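PDB 6I8W: Alpha/beta fold hydrolase from Pseudomonas aeruginosa, which hydrolyses membrane phospholipids as a phospholipase A and virulence factor, and probably also acts on monoacylglycerols. Local coordinates for residues His69-Asp74 against Gln227-Leu232; Ala108-Asp111 against Glu117-Ala120; Tyr110-Gln115 against Gly139-Ala144. All coordinates share one frame; numbering follows the deposited sequence.

Contact 1 (His69-Asp74 against Gln227-Leu232). With MYR (myristic acid), chain C.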
ATOM      1  N   HIS A  69      -0.176   0.220  -2.840  1.00 30.73           N
ATOM      2  CA  HIS A  69      -0.017   0.356  -1.394  1.00 27.74           C
ATOM      3  C   HIS A  69       0.140   1.825  -0.947  1.00 34.72           C
ATOM      4  O   HIS A  69       0.324   2.735  -1.770  1.00 30.70           O
ATOM      5  CB  HIS A  69       1.208  -0.446  -0.956  1.00 24.71           C
ATOM      6  CG  HIS A  69       2.484   0.118  -1.494  1.00 24.67           C
ATOM      7  ND1 HIS A  69       3.080   1.239  -0.949  1.00 30.30           N
ATOM      8  CD2 HIS A  69       3.243  -0.228  -2.563  1.00 25.59           C
ATOM      9  CE1 HIS A  69       4.169   1.540  -1.638  1.00 34.12           C
ATOM     10  NE2 HIS A  69       4.296   0.665  -2.626  1.00 29.34           N
ATOM     11  N   GLY A  70       0.129   2.043   0.366  1.00 33.02           N
ATOM     12  CA  GLY A  70       0.237   3.383   0.904  1.00 34.24           C
ATOM     13  C   GLY A  70       1.628   3.739   1.401  1.00 39.18           C
ATOM     14  O   GLY A  70       2.595   3.035   1.129  1.00 32.80           O
ATOM     15  N   PHE A  71       1.717   4.852   2.122  1.00 35.59           N
ATOM     16  CA  PHE A  71       2.989   5.387   2.584  1.00 39.91           C
ATOM     17  C   PHE A  71       3.719   4.404   3.501  1.00 39.75           C
ATOM     18  O   PHE A  71       3.132   3.864   4.429  1.00 38.14           O
ATOM     19  CB  PHE A  71       2.776   6.713   3.321  1.00 35.63           C
ATOM     20  CG  PHE A  71       4.028   7.250   3.954  1.00 39.39           C
ATOM     21  CD1 PHE A  71       4.961   7.943   3.199  1.00 36.39           C
ATOM     22  CD2 PHE A  71       4.293   7.026   5.298  1.00 37.33           C
ATOM     23  CE1 PHE A  71       6.127   8.432   3.772  1.00 37.62           C
ATOM     24  CE2 PHE A  71       5.455   7.495   5.883  1.00 38.63           C
ATOM     25  CZ  PHE A  71       6.379   8.208   5.122  1.00 40.72           C
ATOM     26  N   GLY A  72       4.992   4.162   3.218  1.00 38.79           N
ATOM     27  CA  GLY A  72       5.806   3.317   4.069  1.00 40.42           C
ATOM     28  C   GLY A  72       5.513   1.838   3.919  1.00 42.50           C
ATOM     29  O   GLY A  72       6.207   1.017   4.520  1.00 47.11           O
ATOM     30  N   ALA A  73       4.499   1.499   3.119  1.00 35.42           N
ATOM     31  CA  ALA A  73       4.098   0.106   2.909  1.00 33.12           C
ATOM     32  C   ALA A  73       4.736  -0.483   1.647  1.00 35.20           C
ATOM     33  O   ALA A  73       5.663   0.090   1.080  1.00 32.67           O
ATOM     34  CB  ALA A  73       2.530  -0.001   2.826  1.00 27.96           C
ATOM     35  N   ASP A  74       4.236  -1.633   1.202  1.00 33.47           N
ATOM     36  CA  ASP A  74       4.742  -2.259  -0.017  1.00 31.76           C
ATOM     37  C   ASP A  74       3.704  -3.236  -0.565  1.00 30.31           C
ATOM     38  O   ASP A  74       2.607  -3.366  -0.018  1.00 29.91           O
ATOM     39  CB  ASP A  74       6.091  -2.971   0.217  1.00 34.90           C
ATOM     40  CG  ASP A  74       6.025  -4.058   1.301  1.00 36.56           C
ATOM     41  OD1 ASP A  74       5.046  -4.821   1.359  1.00 36.78           O
ATOM     42  OD2 ASP A  74       6.981  -4.168   2.084  1.00 48.49           O
ATOM     43  N   GLN A 227      11.686  11.950   4.531  1.00 52.94           N
ATOM     44  CA  GLN A 227      11.922  12.889   3.432  1.00 54.46           C
ATOM     45  C   GLN A 227      10.777  12.826   2.413  1.00 45.17           C
ATOM     46  O   GLN A 227      10.269  13.850   1.956  1.00 45.11           O
ATOM     47  CB  GLN A 227      13.267  12.583   2.765  1.00 60.77           C
ATOM     48  CG  GLN A 227      13.374  12.966   1.297  1.00 71.65           C
ATOM     49  CD  GLN A 227      14.756  12.659   0.724  1.00 91.05           C
ATOM     50  OE1 GLN A 227      14.943  12.618  -0.496  1.00 98.88           O
ATOM     51  NE2 GLN A 227      15.730  12.435   1.607  1.00 90.83           N
ATOM     52  N   ILE A 228      10.357  11.616   2.073  1.00 42.78           N
ATOM     53  CA  ILE A 228       9.206  11.455   1.197  1.00 48.97           C
ATOM     54  C   ILE A 228       7.956  12.061   1.835  1.00 44.31           C
ATOM     55  O   ILE A 228       7.188  12.747   1.163  1.00 46.11           O
ATOM     56  CB  ILE A 228       8.944   9.979   0.854  1.00 41.96           C
ATOM     57  CG1 ILE A 228      10.038   9.443  -0.072  1.00 43.01           C
ATOM     58  CG2 ILE A 228       7.585   9.817   0.160  1.00 38.08           C
ATOM     59  CD1 ILE A 228       9.845   7.973  -0.432  1.00 42.21           C
ATOM     60  N   PHE A 229       7.760  11.823   3.131  1.00 41.51           N
ATOM     61  CA  PHE A 229       6.577  12.346   3.815  1.00 42.57           C
ATOM     62  C   PHE A 229       6.551  13.873   3.737  1.00 47.86           C
ATOM     63  O   PHE A 229       5.487  14.479   3.591  1.00 51.33           O
ATOM     64  CB  PHE A 229       6.524  11.894   5.279  1.00 44.11           C
ATOM     65  CG  PHE A 229       5.169  12.090   5.922  1.00 44.92           C
ATOM     66  CD1 PHE A 229       4.208  11.098   5.853  1.00 42.46           C
ATOM     67  CD2 PHE A 229       4.853  13.279   6.566  1.00 52.12           C
ATOM     68  CE1 PHE A 229       2.954  11.280   6.430  1.00 48.12           C
ATOM     69  CE2 PHE A 229       3.610  13.470   7.143  1.00 46.12           C
ATOM     70  CZ  PHE A 229       2.654  12.472   7.074  1.00 44.76           C
ATOM     71  N   GLU A 230       7.725  14.490   3.808  1.00 45.01           N
ATOM     72  CA  GLU A 230       7.815  15.945   3.713  1.00 48.37           C
ATOM     73  C   GLU A 230       7.416  16.435   2.321  1.00 47.61           C
ATOM     74  O   GLU A 230       6.757  17.466   2.183  1.00 47.53           O
ATOM     75  CB  GLU A 230       9.221  16.424   4.072  1.00 60.86           C
ATOM     76  CG  GLU A 230       9.286  17.067   5.438  1.00 76.36           C
ATOM     77  CD  GLU A 230       8.283  18.195   5.588  1.00 86.41           C
ATOM     78  OE1 GLU A 230       8.429  19.224   4.893  1.00 92.49           O
ATOM     79  OE2 GLU A 230       7.339  18.046   6.395  1.00 90.49           O
ATOM     80  N   GLN A 231       7.808  15.692   1.290  1.00 50.22           N
ATOM     81  CA  GLN A 231       7.349  15.986  -0.065  1.00 53.19           C
ATOM     82  C   GLN A 231       5.829  15.842  -0.193  1.00 52.97           C
ATOM     83  O   GLN A 231       5.183  16.625  -0.880  1.00 53.40           O
ATOM     84  CB  GLN A 231       8.035  15.075  -1.078  1.00 49.64           C
ATOM     85  CG  GLN A 231       9.517  15.356  -1.274  1.00 52.81           C
ATOM     86  CD  GLN A 231      10.044  14.672  -2.512  1.00 57.44           C
ATOM     87  OE1 GLN A 231       9.309  14.485  -3.480  1.00 54.10           O
ATOM     88  NE2 GLN A 231      11.312  14.278  -2.487  1.00 60.30           N
ATOM     89  N   LEU A 232       5.256  14.837   0.461  1.00 44.80           N
ATOM     90  CA  LEU A 232       3.812  14.640   0.380  1.00 47.11           C
ATOM     91  C   LEU A 232       3.099  15.835   1.017  1.00 53.04           C
ATOM     92  O   LEU A 232       2.010  16.226   0.585  1.00 51.15           O
ATOM     93  CB  LEU A 232       3.391  13.327   1.052  1.00 40.83           C
ATOM     94  CG  LEU A 232       3.866  12.015   0.412  1.00 44.45           C
ATOM     95  CD1 LEU A 232       3.487  10.826   1.273  1.00 42.36           C
ATOM     96  CD2 LEU A 232       3.285  11.859  -0.992  1.00 39.87           C
TER
HETATM   97  C1  MYR C 401      -0.015   2.545   5.709  1.00 81.92           C
HETATM   98  O1  MYR C 401      -0.634   2.283   4.651  1.00 77.46           O
HETATM   99  O2  MYR C 401       0.148   3.717   6.117  1.00 82.11           O
HETATM  100  C2  MYR C 401       0.478   1.399   6.572  1.00 80.15           C
HETATM  101  C3  MYR C 401       0.153   0.062   5.905  1.00 69.99           C
HETATM  102  C4  MYR C 401       0.319  -1.105   6.873  1.00 66.56           C
HETATM  103  C5  MYR C 401       1.773  -1.327   7.257  1.00 63.01           C
HETATM  104  C6  MYR C 401       1.909  -2.639   8.021  1.00 65.35           C
HETATM  105  C7  MYR C 401       2.789  -3.640   7.279  1.00 67.06           C
HETATM  106  C8  MYR C 401       2.204  -5.048   7.365  1.00 65.83           C
HETATM  107  C9  MYR C 401       3.283  -6.110   7.568  1.00 64.54           C
HETATM  108  C10 MYR C 401       3.474  -6.940   6.304  1.00 61.49           C
HETATM  109  C11 MYR C 401       4.295  -8.198   6.564  1.00 58.99           C
HETATM  110  C12 MYR C 401       4.800  -8.785   5.251  1.00 56.92           C
HETATM  111  C13 MYR C 401       4.951 -10.294   5.353  1.00 55.81           C
HETATM  112  C14 MYR C 401       4.467 -10.955   4.082  1.00 48.84           C
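An apolar, aromatic contact joins Phe71, in the loop after strand 64-68, to one side of helix 208-234. Its centre is a T-shaped pair: the edge of the Phe229 ring is directed at the face of Phe71, with centroids 5.1 Å apart and planes at 73°. Phe229 CD1 lies over the middle of the Phe71 ring, and its closest ring atom there is Phe71 CZ at 3.7 Å. Ile228 meets the rim of the same ring, CG2 standing 4.1 Å from Phe71 CE1, while Leu232 CD1 comes within 3.8 Å of Phe71 CD1. The Phe71 ring reaches these three residues because chi1 (174°) turns CG away from the backbone N. The loop itself is folded as a type II beta turn from Gly70 to Ala73. Gly70 O is gripped twice, by Ala73 N and by His69 ND1, the latter at 2.8 Å with the oxygen in the imidazole plane. On the ligand side, Ala73 CB lies 3.9 Å from C3 of the bound myristic acid. A loop following a central strand and packed against a helix inserted before strand 250-255 is consistent with the lid-covered acyl pocket of an alpha/beta hydrolase.

Contact 2 (Ala108-Asp111 against Glu117-Ala120)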
ATOM      1  N   ALA A 108      14.796  12.213  -6.613  1.00 53.02           N
ATOM      2  CA  ALA A 108      13.567  12.188  -7.387  1.00 53.25           C
ATOM      3  C   ALA A 108      12.428  12.884  -6.641  1.00 53.69           C
ATOM      4  O   ALA A 108      12.522  13.151  -5.439  1.00 49.61           O
ATOM      5  CB  ALA A 108      13.184  10.751  -7.723  1.00 50.11           C
ATOM      6  N   SER A 109      11.360  13.189  -7.366  1.00 51.73           N
ATOM      7  CA  SER A 109      10.138  13.654  -6.739  1.00 53.68           C
ATOM      8  C   SER A 109       9.245  12.452  -6.396  1.00 48.28           C
ATOM      9  O   SER A 109       9.083  11.532  -7.200  1.00 44.21           O
ATOM     10  CB  SER A 109       9.403  14.632  -7.651  1.00 63.15           C
ATOM     11  OG  SER A 109       8.168  15.009  -7.068  1.00 65.61           O
ATOM     12  N   TYR A 110       8.646  12.481  -5.214  1.00 43.50           N
ATOM     13  CA  TYR A 110       7.787  11.400  -4.791  1.00 42.08           C
ATOM     14  C   TYR A 110       6.386  11.892  -4.464  1.00 43.75           C
ATOM     15  O   TYR A 110       5.643  11.215  -3.762  1.00 40.68           O
ATOM     16  CB  TYR A 110       8.394  10.673  -3.590  1.00 43.03           C
ATOM     17  CG  TYR A 110       9.669   9.939  -3.923  1.00 44.11           C
ATOM     18  CD1 TYR A 110       9.629   8.691  -4.529  1.00 37.66           C
ATOM     19  CD2 TYR A 110      10.909  10.495  -3.641  1.00 45.92           C
ATOM     20  CE1 TYR A 110      10.790   8.019  -4.844  1.00 43.45           C
ATOM     21  CE2 TYR A 110      12.077   9.824  -3.943  1.00 46.02           C
ATOM     22  CZ  TYR A 110      12.001   8.582  -4.548  1.00 46.29           C
ATOM     23  OH  TYR A 110      13.147   7.899  -4.860  1.00 44.25           O
ATOM     24  N   ASP A 111       6.039  13.072  -4.973  1.00 42.26           N
ATOM     25  CA  ASP A 111       4.674  13.573  -4.865  1.00 44.50           C
ATOM     26  C   ASP A 111       3.710  12.643  -5.599  1.00 43.68           C
ATOM     27  O   ASP A 111       4.110  11.925  -6.516  1.00 45.47           O
ATOM     28  CB  ASP A 111       4.571  14.987  -5.438  1.00 45.03           C
ATOM     29  CG  ASP A 111       4.753  15.011  -6.935  1.00 52.26           C
ATOM     30  OD1 ASP A 111       5.914  15.060  -7.396  1.00 51.07           O
ATOM     31  OD2 ASP A 111       3.736  14.934  -7.655  1.00 55.20           O
ATOM     32  N   GLU A 117       1.898   9.226 -12.615  1.00 38.58           N
ATOM     33  CA  GLU A 117       2.418   9.049 -13.967  1.00 41.21           C
ATOM     34  C   GLU A 117       3.333   7.818 -14.077  1.00 41.83           C
ATOM     35  O   GLU A 117       3.309   7.116 -15.086  1.00 39.03           O
ATOM     36  CB  GLU A 117       3.162  10.303 -14.429  1.00 42.52           C
ATOM     37  CG  GLU A 117       2.237  11.479 -14.609  1.00 57.21           C
ATOM     38  CD  GLU A 117       0.938  11.085 -15.299  1.00 68.15           C
ATOM     39  OE1 GLU A 117       0.991  10.566 -16.436  1.00 75.06           O
ATOM     40  OE2 GLU A 117      -0.136  11.278 -14.690  1.00 63.27           O
ATOM     41  N   ARG A 118       4.128   7.552 -13.046  1.00 41.84           N
ATOM     42  CA  ARG A 118       4.955   6.347 -13.032  1.00 40.00           C
ATOM     43  C   ARG A 118       4.080   5.079 -13.076  1.00 39.47           C
ATOM     44  O   ARG A 118       4.430   4.097 -13.736  1.00 37.26           O
ATOM     45  CB  ARG A 118       5.865   6.325 -11.788  1.00 37.07           C
ATOM     46  CG  ARG A 118       6.907   7.485 -11.727  1.00 39.61           C
ATOM     47  CD  ARG A 118       7.948   7.252 -10.617  1.00 38.33           C
ATOM     48  NE  ARG A 118       8.949   8.319 -10.571  1.00 43.30           N
ATOM     49  CZ  ARG A 118       9.080   9.191  -9.574  1.00 45.96           C
ATOM     50  NH1 ARG A 118       8.265   9.124  -8.526  1.00 39.96           N
ATOM     51  NH2 ARG A 118      10.027  10.132  -9.625  1.00 44.47           N
ATOM     52  N   VAL A 119       2.953   5.096 -12.368  1.00 34.15           N
ATOM     53  CA  VAL A 119       2.074   3.926 -12.333  1.00 35.16           C
ATOM     54  C   VAL A 119       1.459   3.692 -13.716  1.00 34.04           C
ATOM     55  O   VAL A 119       1.372   2.555 -14.183  1.00 35.43           O
ATOM     56  CB  VAL A 119       0.953   4.069 -11.288  1.00 31.88           C
ATOM     57  CG1 VAL A 119      -0.008   2.890 -11.386  1.00 31.04           C
ATOM     58  CG2 VAL A 119       1.526   4.154  -9.881  1.00 30.90           C
ATOM     59  N   ALA A 120       1.056   4.770 -14.381  1.00 33.49           N
ATOM     60  CA  ALA A 120       0.536   4.656 -15.741  1.00 37.32           C
ATOM     61  C   ALA A 120       1.610   4.132 -16.700  1.00 39.71           C
ATOM     62  O   ALA A 120       1.335   3.279 -17.540  1.00 40.29           O
ATOM     63  CB  ALA A 120       0.009   5.986 -16.223  1.00 41.98           C
TER
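Ser109 O is held by two nitrogens of one guanidinium group: Arg118 NH1 lies 2.9 Å from Ser109 O, and Arg118 NH2 lies 3.0 Å from that same oxygen. The grip is end-on, and the oxygen sits at the guanidinium edge, only 7° out of its plane. Neither bond is straight, the N-H...O angles being 146° for NH1 and 141° for NH2, as expected when one acceptor is shared by both arms of the fork. Arg118 reaches this carbonyl with a chain extended from CG to NE. Ala108 CB adds a flank contact, 3.7 Å from Arg118 NH2, and Tyr110 CD1 approaches Arg118 NH1 obliquely at 4.2 Å. The motif is a helix start: Asp111 is the N-cap of helix 112-125, and Arg118, about two turns into that helix, reaches back to the loop leading into it. The guanidinium therefore ties the approach to the helix to the helix itself. Arg118 NH1 has a second acceptor in Gln115 OE1, one turn earlier, which would help fix the rotation of the group. Tyr110 directs its hydroxyl to Pro105 O, in the same loop.

Contact 3 (Tyr110-Gln115 against Gly139-Ala144)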
ATOM      1  N   TYR A 110       8.646  12.481  -5.214  1.00 43.50           N
ATOM      2  CA  TYR A 110       7.787  11.400  -4.791  1.00 42.08           C
ATOM      3  C   TYR A 110       6.386  11.892  -4.464  1.00 43.75           C
ATOM      4  O   TYR A 110       5.643  11.215  -3.762  1.00 40.68           O
ATOM      5  CB  TYR A 110       8.394  10.673  -3.590  1.00 43.03           C
ATOM      6  CG  TYR A 110       9.669   9.939  -3.923  1.00 44.11           C
ATOM      7  CD1 TYR A 110       9.629   8.691  -4.529  1.00 37.66           C
ATOM      8  CD2 TYR A 110      10.909  10.495  -3.641  1.00 45.92           C
ATOM      9  CE1 TYR A 110      10.790   8.019  -4.844  1.00 43.45           C
ATOM     10  CE2 TYR A 110      12.077   9.824  -3.943  1.00 46.02           C
ATOM     11  CZ  TYR A 110      12.001   8.582  -4.548  1.00 46.29           C
ATOM     12  OH  TYR A 110      13.147   7.899  -4.860  1.00 44.25           O
ATOM     13  N   ASP A 111       6.039  13.072  -4.973  1.00 42.26           N
ATOM     14  CA  ASP A 111       4.674  13.573  -4.865  1.00 44.50           C
ATOM     15  C   ASP A 111       3.710  12.643  -5.599  1.00 43.68           C
ATOM     16  O   ASP A 111       4.110  11.925  -6.516  1.00 45.47           O
ATOM     17  CB  ASP A 111       4.571  14.987  -5.438  1.00 45.03           C
ATOM     18  CG  ASP A 111       4.753  15.011  -6.935  1.00 52.26           C
ATOM     19  OD1 ASP A 111       5.914  15.060  -7.396  1.00 51.07           O
ATOM     20  OD2 ASP A 111       3.736  14.934  -7.655  1.00 55.20           O
ATOM     21  N   VAL A 112       2.436  12.674  -5.227  1.00 46.59           N
ATOM     22  CA  VAL A 112       1.482  11.691  -5.748  1.00 39.64           C
ATOM     23  C   VAL A 112       1.199  11.911  -7.239  1.00 42.89           C
ATOM     24  O   VAL A 112       0.803  10.988  -7.948  1.00 41.68           O
ATOM     25  CB  VAL A 112       0.162  11.718  -4.958  1.00 37.44           C
ATOM     26  CG1 VAL A 112       0.384  11.197  -3.549  1.00 40.56           C
ATOM     27  CG2 VAL A 112      -0.430  13.134  -4.934  1.00 39.55           C
ATOM     28  N   GLY A 113       1.390  13.142  -7.706  1.00 42.32           N
ATOM     29  CA  GLY A 113       1.218  13.447  -9.116  1.00 47.85           C
ATOM     30  C   GLY A 113       2.262  12.771  -9.996  1.00 48.10           C
ATOM     31  O   GLY A 113       1.933  12.115 -10.983  1.00 46.80           O
ATOM     32  N   THR A 114       3.528  12.923  -9.623  1.00 46.96           N
ATOM     33  CA  THR A 114       4.622  12.231 -10.293  1.00 44.78           C
ATOM     34  C   THR A 114       4.446  10.701 -10.166  1.00 42.64           C
ATOM     35  O   THR A 114       4.627   9.955 -11.126  1.00 39.52           O
ATOM     36  CB  THR A 114       5.981  12.667  -9.703  1.00 47.35           C
ATOM     37  OG1 THR A 114       6.083  14.092  -9.761  1.00 46.94           O
ATOM     38  CG2 THR A 114       7.141  12.041 -10.459  1.00 43.72           C
ATOM     39  N   GLN A 115       4.069  10.236  -8.983  1.00 37.88           N
ATOM     40  CA  GLN A 115       3.879   8.798  -8.784  1.00 38.82           C
ATOM     41  C   GLN A 115       2.746   8.249  -9.672  1.00 40.73           C
ATOM     42  O   GLN A 115       2.876   7.171 -10.239  1.00 35.89           O
ATOM     43  CB  GLN A 115       3.598   8.502  -7.308  1.00 38.55           C
ATOM     44  CG  GLN A 115       4.797   8.724  -6.382  1.00 38.94           C
ATOM     45  CD  GLN A 115       5.807   7.569  -6.439  1.00 40.67           C
ATOM     46  OE1 GLN A 115       6.225   7.137  -7.512  1.00 43.87           O
ATOM     47  NE2 GLN A 115       6.172   7.056  -5.280  1.00 37.75           N
ATOM     48  N   GLY A 139      -1.521   5.481  -1.712  1.00 32.46           N
ATOM     49  CA  GLY A 139      -1.761   4.790  -2.972  1.00 28.93           C
ATOM     50  C   GLY A 139      -3.145   5.075  -3.554  1.00 32.65           C
ATOM     51  O   GLY A 139      -3.344   5.057  -4.768  1.00 31.62           O
ATOM     52  N   GLY A 140      -4.116   5.331  -2.684  1.00 30.79           N
ATOM     53  CA  GLY A 140      -5.443   5.726  -3.142  1.00 29.98           C
ATOM     54  C   GLY A 140      -5.414   7.138  -3.701  1.00 37.51           C
ATOM     55  O   GLY A 140      -6.090   7.447  -4.679  1.00 34.32           O
ATOM     56  N   HIS A 141      -4.624   8.001  -3.066  1.00 35.35           N
ATOM     57  CA  HIS A 141      -4.441   9.371  -3.545  1.00 37.04           C
ATOM     58  C   HIS A 141      -3.898   9.328  -4.981  1.00 36.68           C
ATOM     59  O   HIS A 141      -4.406  10.001  -5.882  1.00 36.53           O
ATOM     60  CB  HIS A 141      -3.493  10.138  -2.610  1.00 33.78           C
ATOM     61  CG  HIS A 141      -3.488  11.624  -2.818  1.00 38.87           C
ATOM     62  ND1 HIS A 141      -2.815  12.490  -1.981  1.00 43.90           N
ATOM     63  CD2 HIS A 141      -4.082  12.395  -3.759  1.00 40.69           C
ATOM     64  CE1 HIS A 141      -2.993  13.733  -2.400  1.00 44.52           C
ATOM     65  NE2 HIS A 141      -3.753  13.703  -3.479  1.00 43.38           N
ATOM     66  N   ILE A 142      -2.876   8.500  -5.174  1.00 36.21           N
ATOM     67  CA  ILE A 142      -2.259   8.259  -6.478  1.00 35.21           C
ATOM     68  C   ILE A 142      -3.236   7.628  -7.493  1.00 36.24           C
ATOM     69  O   ILE A 142      -3.300   8.045  -8.649  1.00 34.28           O
ATOM     70  CB  ILE A 142      -1.028   7.335  -6.309  1.00 39.09           C
ATOM     71  CG1 ILE A 142       0.109   8.084  -5.587  1.00 37.05           C
ATOM     72  CG2 ILE A 142      -0.571   6.765  -7.654  1.00 32.34           C
ATOM     73  CD1 ILE A 142       1.173   7.138  -4.988  1.00 34.50           C
ATOM     74  N   ALA A 143      -3.985   6.617  -7.058  1.00 30.86           N
ATOM     75  CA  ALA A 143      -4.950   5.947  -7.937  1.00 33.57           C
ATOM     76  C   ALA A 143      -6.023   6.914  -8.429  1.00 33.88           C
ATOM     77  O   ALA A 143      -6.442   6.862  -9.581  1.00 34.76           O
ATOM     78  CB  ALA A 143      -5.613   4.783  -7.224  1.00 30.10           C
ATOM     79  N   ALA A 144      -6.493   7.780  -7.540  1.00 32.13           N
ATOM     80  CA  ALA A 144      -7.520   8.739  -7.937  1.00 36.31           C
ATOM     81  C   ALA A 144      -6.996   9.665  -9.037  1.00 43.34           C
ATOM     82  O   ALA A 144      -7.717   9.965  -9.987  1.00 39.05           O
ATOM     83  CB  ALA A 144      -7.998   9.546  -6.739  1.00 43.36           C
TER
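The His141 ring has Val112 CG2 over one face, 3.6 Å from the centroid and only 10° off the ring normal, a CH-pi contact aimed at the ring centre. His141 NE2 is hydrogen-bonded to Ile237 O, so the imidazole is steadied by a polar bond as well as by the methyl on its face. A second flat group, the Tyr110 ring, has Gln115 NE2 at its edge, within its own segment. Across the contact the backbones come closest at Val112 and Ile142, whose CA atoms are 5.1 Å apart, close for two helices. Val112 straddles the two neighbours, its CB lying 3.7 Å from Ile142 CG1. Its chi1 of -69° sets CG2 over the ring, while CG1 lies between Ile142 CG1 and the imidazole, touching both. Ile142 continues toward Gln115, CD1 reaching Gln115 CB at 3.6 Å. The Gln115 chain then bends at chi2, and its NE2 is hydrogen-bonded to Pro97 O. At the start of helix 112-125, Asp111 OD2 accepts from Thr114 N at 2.8 Å, a capping bond in which the donor lies 43° out of the carboxylate plane. Helix 138-149 begins within the probable nucleophile elbow, whose Gly-X-Ser-X-Gly pattern ends at Gly139 in its first turn. No hydrogen bond crosses between the two segments: they adhere through buried apolar surface, and His141 NE2 and the Gln115 amide find their partners outside the two segments.

All three contacts lie within the alpha/beta hydrolase fold. Contact 1 spans the widest interval of sequence, from the loop after strand 64-68 to helix 208-234, and both other contacts fall between its two ends. Contacts 2 and 3 begin in the same region, share Tyr110 and Asp111, and both use helix 112-125; their centres are about 7 Å apart. The centre of contact 1 is about 12 Å from that of contact 2 and about 10 Å from that of contact 3. Gln231 OE1 lies 2.7 Å from Tyr110 N, joining the inserted helix to the loop that leads into helix 112-125. Phe71 and Leu232 also touch Met138 of helix 138-149, close to the probable nucleophile elbow.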